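Local coordinates for RagB/SusD family nutrient uptake outer membrane protein (Bacteroides thetaiotaomicron, PDB 7KV2), which probably binds beta-glucans at the cell surface and helps deliver them to an outer-membrane nutrient uptake system, at residues 428-433 against 439-444; 433-438 against 454-459; 245-250 against 406-411; 330-333 against 338-341. All coordinates share one frame; numbering follows the deposited sequence.

Interaction 1: 428-433 against 439-444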
loop_
_atom_site.group_PDB
_atom_site.type_symbol
_atom_site.label_atom_id
_atom_site.label_comp_id
_atom_site.label_asym_id
_atom_site.label_seq_id
_atom_site.Cartn_x
_atom_site.Cartn_y
_atom_site.Cartn_z
ATOM N N TYR A 428 10.857 -19.536 -8.922
ATOM C CA TYR A 428 9.949 -18.417 -8.608
ATOM C C TYR A 428 10.778 -17.215 -8.171
ATOM O O TYR A 428 10.540 -16.147 -8.717
ATOM C CB TYR A 428 8.926 -18.839 -7.574
ATOM C CG TYR A 428 7.928 -19.837 -8.095
ATOM C CD1 TYR A 428 7.716 -20.024 -9.446
ATOM C CD2 TYR A 428 7.145 -20.547 -7.218
ATOM C CE1 TYR A 428 6.767 -20.934 -9.908
ATOM C CE2 TYR A 428 6.211 -21.465 -7.667
ATOM C CZ TYR A 428 6.008 -21.646 -9.013
ATOM O OH TYR A 428 5.047 -22.526 -9.418
ATOM N N LEU A 429 11.706 -17.406 -7.224
ATOM C CA LEU A 429 12.632 -16.355 -6.739
ATOM C C LEU A 429 13.423 -15.750 -7.898
ATOM O O LEU A 429 13.497 -14.511 -8.014
ATOM C CB LEU A 429 13.556 -16.953 -5.676
ATOM C CG LEU A 429 14.641 -16.011 -5.186
ATOM C CD1 LEU A 429 14.017 -14.695 -4.656
ATOM C CD2 LEU A 429 15.457 -16.694 -4.108
ATOM N N ASN A 430 13.967 -16.579 -8.779
ATOM C CA ASN A 430 14.887 -16.092 -9.820
ATOM C C ASN A 430 14.095 -15.487 -10.965
ATOM O O ASN A 430 14.697 -14.692 -11.684
ATOM C CB ASN A 430 15.930 -17.149 -10.189
ATOM C CG ASN A 430 16.950 -17.247 -9.076
ATOM O OD1 ASN A 430 17.813 -16.372 -8.935
ATOM N ND2 ASN A 430 16.804 -18.253 -8.242
ATOM N N LEU A 431 12.797 -15.779 -11.123
ATOM C CA LEU A 431 12.004 -15.081 -12.186
ATOM C C LEU A 431 11.983 -13.580 -11.852
ATOM O O LEU A 431 12.244 -12.743 -12.742
ATOM C CB LEU A 431 10.595 -15.654 -12.250
ATOM C CG LEU A 431 10.438 -16.972 -13.015
ATOM C CD1 LEU A 431 9.017 -17.467 -12.880
ATOM C CD2 LEU A 431 10.807 -16.796 -14.469
ATOM N N VAL A 432 11.800 -13.281 -10.584
ATOM C CA VAL A 432 11.823 -11.894 -10.052
ATOM C C VAL A 432 13.242 -11.303 -10.115
ATOM O O VAL A 432 13.414 -10.138 -10.609
ATOM C CB VAL A 432 11.238 -11.817 -8.629
ATOM C CG1 VAL A 432 11.369 -10.412 -8.074
ATOM C CG2 VAL A 432 9.789 -12.268 -8.616
ATOM N N HIS A 433 14.250 -12.015 -9.596
ATOM C CA HIS A 433 15.662 -11.565 -9.555
ATOM C C HIS A 433 16.135 -11.235 -10.974
ATOM O O HIS A 433 16.758 -10.154 -11.213
ATOM C CB HIS A 433 16.480 -12.685 -8.857
ATOM C CG HIS A 433 17.848 -12.306 -8.418
ATOM N ND1 HIS A 433 18.075 -11.655 -7.225
ATOM C CD2 HIS A 433 19.064 -12.548 -8.979
ATOM C CE1 HIS A 433 19.377 -11.489 -7.061
ATOM N NE2 HIS A 433 20.019 -12.010 -8.140
ATOM N N VAL A 439 22.225 -11.124 -13.335
ATOM C CA VAL A 439 22.631 -12.355 -14.085
ATOM C C VAL A 439 22.839 -13.498 -13.087
ATOM O O VAL A 439 22.619 -14.651 -13.479
ATOM C CB VAL A 439 23.858 -12.122 -14.979
ATOM C CG1 VAL A 439 23.637 -10.968 -15.947
ATOM C CG2 VAL A 439 25.121 -11.929 -14.179
ATOM N N THR A 440 23.244 -13.223 -11.848
ATOM C CA THR A 440 23.562 -14.299 -10.867
ATOM C C THR A 440 22.261 -14.822 -10.268
ATOM O O THR A 440 21.549 -14.012 -9.645
ATOM C CB THR A 440 24.496 -13.842 -9.738
ATOM O OG1 THR A 440 25.698 -13.388 -10.340
ATOM C CG2 THR A 440 24.804 -14.927 -8.727
ATOM N N GLU A 441 22.004 -16.127 -10.365
ATOM C CA GLU A 441 20.868 -16.794 -9.681
ATOM C C GLU A 441 21.200 -16.970 -8.204
ATOM O O GLU A 441 22.404 -17.030 -7.854
ATOM C CB GLU A 441 20.485 -18.095 -10.363
ATOM C CG GLU A 441 19.867 -17.845 -11.718
ATOM C CD GLU A 441 19.532 -19.083 -12.526
ATOM O OE1 GLU A 441 19.558 -20.200 -11.941
ATOM O OE2 GLU A 441 19.269 -18.908 -13.751
ATOM N N ILE A 442 20.176 -16.925 -7.354
ATOM C CA ILE A 442 20.339 -17.011 -5.882
ATOM C C ILE A 442 19.500 -18.175 -5.378
ATOM O O ILE A 442 18.482 -18.526 -6.000
ATOM C CB ILE A 442 19.990 -15.666 -5.217
ATOM C CG1 ILE A 442 18.630 -15.121 -5.678
ATOM C CG2 ILE A 442 21.112 -14.666 -5.480
ATOM C CD1 ILE A 442 18.153 -13.935 -4.867
ATOM N N GLU A 443 19.953 -18.779 -4.285
ATOM C CA GLU A 443 19.268 -19.922 -3.648
ATOM C C GLU A 443 18.061 -19.389 -2.894
ATOM O O GLU A 443 18.124 -18.314 -2.306
ATOM C CB GLU A 443 20.218 -20.665 -2.684
ATOM C CG GLU A 443 21.322 -21.452 -3.382
ATOM C CD GLU A 443 20.845 -22.478 -4.405
ATOM O OE1 GLU A 443 19.954 -23.258 -4.094
ATOM O OE2 GLU A 443 21.374 -22.487 -5.536
ATOM N N PRO A 444 16.954 -20.153 -2.829
ATOM C CA PRO A 444 15.758 -19.723 -2.110
ATOM C C PRO A 444 15.845 -19.956 -0.598
ATOM O O PRO A 444 14.919 -20.523 -0.038
ATOM C CB PRO A 444 14.672 -20.581 -2.765
ATOM C CG PRO A 444 15.392 -21.902 -3.023
ATOM C CD PRO A 444 16.780 -21.476 -3.454
#
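Where the chain reverses between helix 425-435 and helix 446-456 of the SusD fold, the side-chain amide of N430 holds the backbone of I442 at both its N-H and its carbonyl. ND2 of N430 donates to I442 O over 2.8 Å in a straight bond (179° at the hydrogen) that lies in the plane of both the amide and the carbonyl. N430 OD1 accepts from I442 N at 2.9 Å, the donor tilted 15° from the amide carbonyl plane. For the extended residue I442, the amide thus does what the edge of a neighbouring strand would do. ND2 also bonds K426 O one turn back, which helps fix the rotation of the amide. The connection is one of the turns that link successive helices in this family, whose sequence clan is that of the tetratricopeptide repeats, and I442 and L429 supply its apolar packing. CG1 of I442 sits over the centre of the H433 imidazole, 3.9 Å from the ring centroid, a CH-pi contact. A chi1 of 51° brings CG1 there, between the backbone N and the carbonyl carbon. CD1 reaches on to H433 ND1, itself hydrogen-bonded to E452 of helix 446-456, while T440 O lies near the ring plane, 2.9 Å from H433 NE2. L429 closes the row, its CD2 lying 3.9 Å from I442 CG1 and 3.6 Å from P444 CA.

Interaction 2: 433-438 against 454-459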
loop_
_atom_site.group_PDB
_atom_site.type_symbol
_atom_site.label_atom_id
_atom_site.label_comp_id
_atom_site.label_asym_id
_atom_site.label_seq_id
_atom_site.Cartn_x
_atom_site.Cartn_y
_atom_site.Cartn_z
ATOM N N HIS A 433 14.250 -12.015 -9.596
ATOM C CA HIS A 433 15.662 -11.565 -9.555
ATOM C C HIS A 433 16.135 -11.235 -10.974
ATOM O O HIS A 433 16.758 -10.154 -11.213
ATOM C CB HIS A 433 16.480 -12.685 -8.857
ATOM C CG HIS A 433 17.848 -12.306 -8.418
ATOM N ND1 HIS A 433 18.075 -11.655 -7.225
ATOM C CD2 HIS A 433 19.064 -12.548 -8.979
ATOM C CE1 HIS A 433 19.377 -11.489 -7.061
ATOM N NE2 HIS A 433 20.019 -12.010 -8.140
ATOM N N LYS A 434 15.827 -12.123 -11.914
ATOM C CA LYS A 434 16.350 -11.993 -13.300
ATOM C C LYS A 434 15.522 -10.982 -14.086
ATOM O O LYS A 434 16.094 -10.360 -14.963
ATOM C CB LYS A 434 16.447 -13.355 -13.989
ATOM C CG LYS A 434 17.567 -14.207 -13.410
ATOM C CD LYS A 434 18.103 -15.228 -14.382
ATOM C CE LYS A 434 17.011 -16.169 -14.823
ATOM N NZ LYS A 434 17.574 -17.457 -15.294
ATOM N N ARG A 435 14.254 -10.763 -13.736
ATOM C CA ARG A 435 13.451 -9.733 -14.432
ATOM C C ARG A 435 14.144 -8.381 -14.213
ATOM O O ARG A 435 14.168 -7.600 -15.149
ATOM C CB ARG A 435 11.999 -9.710 -13.953
ATOM C CG ARG A 435 11.137 -8.705 -14.703
ATOM C CD ARG A 435 11.132 -7.351 -13.994
ATOM N NE ARG A 435 10.390 -7.373 -12.735
ATOM C CZ ARG A 435 9.063 -7.289 -12.570
ATOM N NH1 ARG A 435 8.249 -7.236 -13.602
ATOM N NH2 ARG A 435 8.542 -7.316 -11.349
ATOM N N ALA A 436 14.755 -8.172 -13.050
ATOM C CA ALA A 436 15.451 -6.912 -12.687
ATOM C C ALA A 436 16.807 -6.734 -13.389
ATOM O O ALA A 436 17.458 -5.694 -13.155
ATOM C CB ALA A 436 15.589 -6.855 -11.198
ATOM N N GLY A 437 17.212 -7.664 -14.258
ATOM C CA GLY A 437 18.469 -7.555 -15.026
ATOM C C GLY A 437 19.645 -8.245 -14.344
ATOM O O GLY A 437 20.776 -8.077 -14.849
ATOM N N LEU A 438 19.438 -8.987 -13.259
ATOM C CA LEU A 438 20.559 -9.559 -12.463
ATOM C C LEU A 438 20.939 -10.885 -13.135
ATOM O O LEU A 438 20.039 -11.668 -13.525
ATOM C CB LEU A 438 20.185 -9.755 -10.988
ATOM C CG LEU A 438 19.891 -8.459 -10.222
ATOM C CD1 LEU A 438 19.455 -8.746 -8.823
ATOM C CD2 LEU A 438 21.095 -7.550 -10.201
ATOM N N HIS A 454 12.615 -6.866 -0.314
ATOM C CA HIS A 454 13.187 -5.574 0.094
ATOM C C HIS A 454 13.578 -4.785 -1.174
ATOM O O HIS A 454 13.285 -3.597 -1.249
ATOM C CB HIS A 454 14.386 -5.834 1.027
ATOM C CG HIS A 454 14.924 -4.598 1.647
ATOM N ND1 HIS A 454 16.166 -4.559 2.244
ATOM C CD2 HIS A 454 14.384 -3.370 1.783
ATOM C CE1 HIS A 454 16.369 -3.358 2.741
ATOM N NE2 HIS A 454 15.294 -2.587 2.448
ATOM N N LEU A 455 14.248 -5.454 -2.106
ATOM C CA LEU A 455 14.715 -4.849 -3.382
ATOM C C LEU A 455 13.498 -4.510 -4.267
ATOM O O LEU A 455 13.551 -3.487 -4.958
ATOM C CB LEU A 455 15.624 -5.871 -4.082
ATOM C CG LEU A 455 16.974 -6.166 -3.414
ATOM C CD1 LEU A 455 17.711 -7.274 -4.158
ATOM C CD2 LEU A 455 17.866 -4.937 -3.391
ATOM N N GLU A 456 12.452 -5.338 -4.212
ATOM C CA GLU A 456 11.306 -5.341 -5.156
ATOM C C GLU A 456 10.253 -4.262 -4.822
ATOM O O GLU A 456 9.633 -3.718 -5.759
ATOM C CB GLU A 456 10.680 -6.740 -5.143
ATOM C CG GLU A 456 9.576 -6.929 -6.145
ATOM C CD GLU A 456 9.917 -6.856 -7.622
ATOM O OE1 GLU A 456 11.121 -6.910 -7.974
ATOM O OE2 GLU A 456 8.946 -6.716 -8.427
ATOM N N PHE A 457 10.021 -3.967 -3.552
ATOM C CA PHE A 457 8.815 -3.238 -3.095
ATOM C C PHE A 457 9.128 -1.969 -2.299
ATOM O O PHE A 457 8.294 -1.558 -1.530
ATOM C CB PHE A 457 7.948 -4.172 -2.232
ATOM C CG PHE A 457 7.484 -5.433 -2.918
ATOM C CD1 PHE A 457 6.697 -5.354 -4.055
ATOM C CD2 PHE A 457 7.880 -6.686 -2.460
ATOM C CE1 PHE A 457 6.281 -6.501 -4.704
ATOM C CE2 PHE A 457 7.458 -7.841 -3.110
ATOM C CZ PHE A 457 6.663 -7.740 -4.231
ATOM N N VAL A 458 10.225 -1.296 -2.533
ATOM C CA VAL A 458 10.494 -0.019 -1.824
ATOM C C VAL A 458 9.305 0.907 -2.070
ATOM O O VAL A 458 8.921 1.118 -3.221
ATOM C CB VAL A 458 11.797 0.650 -2.261
ATOM C CG1 VAL A 458 11.902 2.072 -1.717
ATOM C CG2 VAL A 458 13.038 -0.193 -1.912
ATOM N N GLY A 459 8.739 1.487 -1.010
ATOM C CA GLY A 459 7.719 2.534 -1.155
ATOM C C GLY A 459 6.342 1.984 -1.459
ATOM O O GLY A 459 5.451 2.777 -1.727
HETATM O O HOH W 1 12.023 -7.687 -10.432
#
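A salt bridge between R435 and E456 joins the last turns of helix 425-435 and helix 446-456, a largely polar link between helices that are neighbours in the SusD fold. NH2 of R435 lies 3.0 Å from E456 OE2, but the bend at the hydrogen (133°) makes this a weak hydrogen bond within the salt bridge. A water completes the pairing: it accepts from R435 NE at 2.8 Å and donates to E456 OE1 at 2.7 Å. Guanidinium and carboxylate are nearly coplanar, their planes only 3° apart, so the group resembles a side-on arginine-carboxylate pair in which a water has been inserted into one of its two arms. R435 runs with CG anti to the backbone N and then folds at chi2 and chi3, turning the edge of its guanidinium to E456. Just beyond R435 the helix ends in a Schellman motif, with G437 at positive phi and G437 N bonded to K434 O over 3.0 Å. Both charged groups have further partners. R435 NH1 pairs with E272, while E456 OE2 also takes S406 OG and R404, and its OE1 takes R338. With three arginines and a hydroxyl gathered round it, the buried carboxylate of E456 is probably kept ionised, and its pKa would be expected to lie below that of a glutamate in water.

Interaction 3: 245-250 against 406-411. With NA (sodium ion), chain G.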
loop_
_atom_site.group_PDB
_atom_site.type_symbol
_atom_site.label_atom_id
_atom_site.label_comp_id
_atom_site.label_asym_id
_atom_site.label_seq_id
_atom_site.Cartn_x
_atom_site.Cartn_y
_atom_site.Cartn_z
ATOM N N GLU A 245 -0.194 -20.708 -6.232
ATOM C CA GLU A 245 0.035 -21.591 -7.395
ATOM C C GLU A 245 -1.086 -21.407 -8.419
ATOM O O GLU A 245 -0.797 -21.534 -9.613
ATOM C CB GLU A 245 0.198 -23.040 -6.917
ATOM C CG GLU A 245 1.484 -23.307 -6.152
ATOM C CD GLU A 245 2.761 -23.340 -6.960
ATOM O OE1 GLU A 245 2.756 -22.872 -8.120
ATOM O OE2 GLU A 245 3.780 -23.826 -6.418
ATOM N N GLU A 246 -2.324 -21.150 -7.992
ATOM C CA GLU A 246 -3.459 -20.946 -8.931
ATOM C C GLU A 246 -3.232 -19.676 -9.758
ATOM O O GLU A 246 -3.456 -19.707 -10.963
ATOM C CB GLU A 246 -4.769 -20.851 -8.157
ATOM C CG GLU A 246 -5.272 -22.206 -7.711
ATOM C CD GLU A 246 -6.627 -22.169 -7.044
ATOM O OE1 GLU A 246 -7.392 -21.246 -7.342
ATOM O OE2 GLU A 246 -6.898 -23.058 -6.201
ATOM N N ILE A 247 -2.771 -18.598 -9.117
ATOM C CA ILE A 247 -2.423 -17.326 -9.823
ATOM C C ILE A 247 -1.262 -17.605 -10.770
ATOM O O ILE A 247 -1.289 -17.137 -11.927
ATOM C CB ILE A 247 -2.086 -16.203 -8.814
ATOM C CG1 ILE A 247 -3.272 -15.859 -7.923
ATOM C CG2 ILE A 247 -1.585 -14.969 -9.573
ATOM C CD1 ILE A 247 -2.967 -14.922 -6.790
ATOM N N ILE A 248 -0.240 -18.326 -10.304
ATOM C CA ILE A 248 0.950 -18.635 -11.133
ATOM C C ILE A 248 0.494 -19.464 -12.341
ATOM O O ILE A 248 1.004 -19.210 -13.446
ATOM C CB ILE A 248 2.053 -19.319 -10.296
ATOM C CG1 ILE A 248 2.734 -18.319 -9.347
ATOM C CG2 ILE A 248 3.069 -20.005 -11.174
ATOM C CD1 ILE A 248 3.521 -18.981 -8.230
ATOM N N SER A 249 -0.438 -20.400 -12.176
ATOM C CA SER A 249 -0.922 -21.233 -13.306
ATOM C C SER A 249 -1.718 -20.384 -14.307
ATOM O O SER A 249 -1.739 -20.745 -15.477
ATOM C CB SER A 249 -1.766 -22.402 -12.829
ATOM O OG SER A 249 -0.988 -23.271 -12.026
ATOM N N SER A 250 -2.375 -19.301 -13.888
ATOM C CA SER A 250 -3.132 -18.442 -14.822
ATOM C C SER A 250 -2.201 -17.873 -15.881
ATOM O O SER A 250 -1.189 -17.217 -15.569
ATOM C CB SER A 250 -3.857 -17.312 -14.121
ATOM O OG SER A 250 -4.432 -16.459 -15.118
ATOM N N SER A 406 4.942 -10.225 -8.932
ATOM C CA SER A 406 6.237 -10.545 -8.273
ATOM C C SER A 406 5.996 -10.906 -6.790
ATOM O O SER A 406 6.734 -11.741 -6.237
ATOM C CB SER A 406 7.209 -9.428 -8.453
ATOM O OG SER A 406 6.734 -8.260 -7.829
ATOM N N GLU A 407 4.958 -10.348 -6.164
ATOM C CA GLU A 407 4.606 -10.697 -4.786
ATOM C C GLU A 407 4.023 -12.105 -4.729
ATOM O O GLU A 407 4.325 -12.834 -3.738
ATOM C CB GLU A 407 3.635 -9.698 -4.180
ATOM C CG GLU A 407 3.574 -9.878 -2.687
ATOM C CD GLU A 407 2.845 -8.842 -1.864
ATOM O OE1 GLU A 407 2.228 -7.911 -2.440
ATOM O OE2 GLU A 407 2.880 -9.018 -0.589
ATOM N N THR A 408 3.215 -12.474 -5.723
ATOM C CA THR A 408 2.718 -13.858 -5.837
ATOM C C THR A 408 3.915 -14.828 -5.857
ATOM O O THR A 408 3.898 -15.809 -5.130
ATOM C CB THR A 408 1.881 -14.024 -7.109
ATOM O OG1 THR A 408 0.877 -13.020 -7.183
ATOM C CG2 THR A 408 1.221 -15.380 -7.148
ATOM N N LEU A 409 4.885 -14.592 -6.736
ATOM C CA LEU A 409 6.058 -15.480 -6.922
ATOM C C LEU A 409 6.885 -15.551 -5.626
ATOM O O LEU A 409 7.281 -16.675 -5.215
ATOM C CB LEU A 409 6.901 -14.980 -8.098
ATOM C CG LEU A 409 6.330 -15.145 -9.513
ATOM C CD1 LEU A 409 7.160 -14.360 -10.506
ATOM C CD2 LEU A 409 6.260 -16.597 -9.954
ATOM N N LEU A 410 7.150 -14.415 -4.988
ATOM C CA LEU A 410 7.960 -14.388 -3.751
ATOM C C LEU A 410 7.171 -15.044 -2.613
ATOM O O LEU A 410 7.807 -15.753 -1.791
ATOM C CB LEU A 410 8.376 -12.947 -3.476
ATOM C CG LEU A 410 9.371 -12.403 -4.502
ATOM C CD1 LEU A 410 9.733 -10.936 -4.258
ATOM C CD2 LEU A 410 10.646 -13.221 -4.533
ATOM N N ASN A 411 5.867 -14.796 -2.513
ATOM C CA ASN A 411 4.991 -15.456 -1.494
ATOM C C ASN A 411 5.107 -16.992 -1.641
ATOM O O ASN A 411 5.337 -17.685 -0.620
ATOM C CB ASN A 411 3.519 -15.073 -1.655
ATOM C CG ASN A 411 3.118 -13.712 -1.119
ATOM O OD1 ASN A 411 3.912 -13.005 -0.501
ATOM N ND2 ASN A 411 1.862 -13.353 -1.332
HETATM NA NA NA G . 0.950 -16.854 -14.425
HETATM O O HOH W 2 2.136 -17.432 -16.242
#
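Beside a sodium site at the C-terminal end of helix 237-249, I247 and I248 pack against T408 and L409 of helix 405-417. The axes of segments 245-249 and 406-411 approach to 9.6 Å at 131°, inclined but nearer antiparallel than parallel. T408 meets both isoleucines through its methyl: with chi1 at -52°, CG2 is anti to the backbone N, which sets it 3.7 Å from I247 CG2. The same methyl is 4.0 Å from I248 CG1. L409 CD2 stands 4.0 Å from I248 CG1 and equally close to I248 CD1. M222 of helix 217-231 adds cover to T408, and Y428 of helix 425-435 lies against I248. While its side chain packs, the backbone of I248 turns to the ion: I248 O binds sodium at 2.5 Å, as does S250 O, and a water binds at 2.2 Å. Y253 O and the hydroxyl of Y405, the residue just before S406, complete the ligands, so the site bridges the two helices. An all-oxygen shell led by carbonyls at and just beyond the C-terminal end of a helix is a familiar way for proteins to hold a hard monovalent cation.

Interaction 4: 330-333 against 338-341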
loop_
_atom_site.group_PDB
_atom_site.type_symbol
_atom_site.label_atom_id
_atom_site.label_comp_id
_atom_site.label_asym_id
_atom_site.label_seq_id
_atom_site.Cartn_x
_atom_site.Cartn_y
_atom_site.Cartn_z
ATOM N N GLU A 330 22.380 2.604 -2.691
ATOM C CA GLU A 330 23.664 1.848 -2.597
ATOM C C GLU A 330 23.463 0.343 -2.430
ATOM O O GLU A 330 24.408 -0.365 -2.726
ATOM C CB GLU A 330 24.492 2.349 -1.411
ATOM C CG GLU A 330 24.943 3.761 -1.604
ATOM C CD GLU A 330 25.761 4.332 -0.449
ATOM O OE1 GLU A 330 25.577 3.869 0.714
ATOM O OE2 GLU A 330 26.510 5.296 -0.732
ATOM N N ARG A 331 22.289 -0.161 -2.025
ATOM C CA ARG A 331 22.121 -1.620 -1.777
ATOM C C ARG A 331 21.934 -2.346 -3.115
ATOM O O ARG A 331 22.202 -3.566 -3.149
ATOM C CB ARG A 331 21.049 -1.885 -0.711
ATOM C CG ARG A 331 19.643 -2.228 -1.183
ATOM C CD ARG A 331 18.727 -2.741 -0.050
ATOM N NE ARG A 331 18.752 -1.830 1.113
ATOM C CZ ARG A 331 17.836 -0.874 1.369
ATOM N NH1 ARG A 331 16.813 -0.671 0.553
ATOM N NH2 ARG A 331 17.950 -0.119 2.449
ATOM N N TYR A 332 21.605 -1.636 -4.200
ATOM C CA TYR A 332 21.409 -2.203 -5.557
ATOM C C TYR A 332 22.733 -2.408 -6.295
ATOM O O TYR A 332 23.587 -1.516 -6.280
ATOM C CB TYR A 332 20.522 -1.296 -6.428
ATOM C CG TYR A 332 19.082 -1.287 -5.980
ATOM C CD1 TYR A 332 18.218 -2.338 -6.278
ATOM C CD2 TYR A 332 18.612 -0.283 -5.134
ATOM C CE1 TYR A 332 16.894 -2.345 -5.823
ATOM C CE2 TYR A 332 17.296 -0.274 -4.707
ATOM C CZ TYR A 332 16.431 -1.322 -5.017
ATOM O OH TYR A 332 15.138 -1.341 -4.509
ATOM N N SER A 333 22.818 -3.518 -7.016
ATOM C CA SER A 333 23.806 -3.724 -8.105
ATOM C C SER A 333 23.539 -2.722 -9.246
ATOM O O SER A 333 22.378 -2.318 -9.458
ATOM C CB SER A 333 23.788 -5.177 -8.503
ATOM O OG SER A 333 24.305 -5.363 -9.793
ATOM N N ARG A 338 15.819 -2.020 -11.030
ATOM C CA ARG A 338 14.988 -1.477 -9.917
ATOM C C ARG A 338 15.671 -0.270 -9.271
ATOM O O ARG A 338 14.968 0.524 -8.618
ATOM C CB ARG A 338 14.667 -2.546 -8.892
ATOM C CG ARG A 338 13.903 -3.703 -9.501
ATOM C CD ARG A 338 13.677 -4.788 -8.497
ATOM N NE ARG A 338 14.936 -5.503 -8.207
ATOM C CZ ARG A 338 15.015 -6.725 -7.684
ATOM N NH1 ARG A 338 13.922 -7.405 -7.355
ATOM N NH2 ARG A 338 16.220 -7.272 -7.518
ATOM N N ARG A 339 16.989 -0.144 -9.372
ATOM C CA ARG A 339 17.698 0.927 -8.655
ATOM C C ARG A 339 17.174 2.256 -9.209
ATOM O O ARG A 339 16.720 3.091 -8.412
ATOM C CB ARG A 339 19.212 0.869 -8.838
ATOM C CG ARG A 339 19.932 1.929 -8.028
ATOM C CD ARG A 339 21.440 1.806 -8.159
ATOM N NE ARG A 339 21.822 2.328 -9.472
ATOM C CZ ARG A 339 23.064 2.365 -9.916
ATOM N NH1 ARG A 339 24.035 1.925 -9.143
ATOM N NH2 ARG A 339 23.339 2.867 -11.112
ATOM N N ASN A 340 17.264 2.482 -10.519
ATOM C CA ASN A 340 16.821 3.784 -11.078
ATOM C C ASN A 340 15.295 3.890 -11.128
ATOM O O ASN A 340 14.792 5.051 -11.032
ATOM C CB ASN A 340 17.521 4.103 -12.400
ATOM C CG ASN A 340 19.018 4.210 -12.216
ATOM O OD1 ASN A 340 19.539 4.091 -11.104
ATOM N ND2 ASN A 340 19.725 4.348 -13.321
ATOM N N ALA A 341 14.566 2.767 -11.147
ATOM C CA ALA A 341 13.096 2.804 -11.174
ATOM C C ALA A 341 12.573 3.162 -9.775
ATOM O O ALA A 341 11.391 3.531 -9.660
ATOM C CB ALA A 341 12.523 1.492 -11.594
HETATM O O HOH W 3 23.919 1.152 -6.257
#
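Y332 lays one face of its ring on the backbone of R339, in the short loop joining helix 326-331 to helix 337-342 of the SusD fold. R339 CA stands over that face, 3.9 Å from the ring centroid and 17° off the normal, a CH-pi contact displaced toward the rim. The two side chains pass antiparallel to each other, Y332 CB coming within 3.5 Å of R339 CB. Further along the ring, Y332 CE1 meets R338 CB at 3.8 Å, so consecutive residues of the second helix share the aromatic surface. Next come the groups that place this ring. Y332 OH hydrogen-bonds L455 O in helix 446-456, and V458 touches its side chain from the loop beyond. The guanidinium of R338 is engaged by salt bridges to E452, E456 and D336. R339 goes a different way: CG is anti to the backbone N, the chain turns at chi3 (76°), and the guanidinium stands nearly perpendicular to the ring. R339 NH1 donates to N334 OD1, while R339 NE makes a weak hydrogen bond to N340 OD1 at 3.3 Å. One water finally ties the arginine back to the turn, lying at the guanidinium edge, accepting from R339 NH1 at 3.0 Å and donating to Y332 O at 2.7 Å.

The four contacts form a continuous run through the SusD helices. Interactions 1 and 2 share H433, have centres about 10 Å apart and are tied by the salt bridge from K434 NZ to E441 OE2 (2.7 Å). Interactions 2 and 4 are closer still, with centres about 8 Å apart, and R338 NH1 reaches E456 OE1 at 2.9 Å. S406 OG lies 2.8 Å from E456 OE2, joining interaction 3 to interaction 2, while Y428 OH lies 2.7 Å from E245 OE1, joining it to interaction 1. Interactions 3 and 4 do not touch. Sodium belongs to interaction 3 and lies about 12 Å from the R435 side chain.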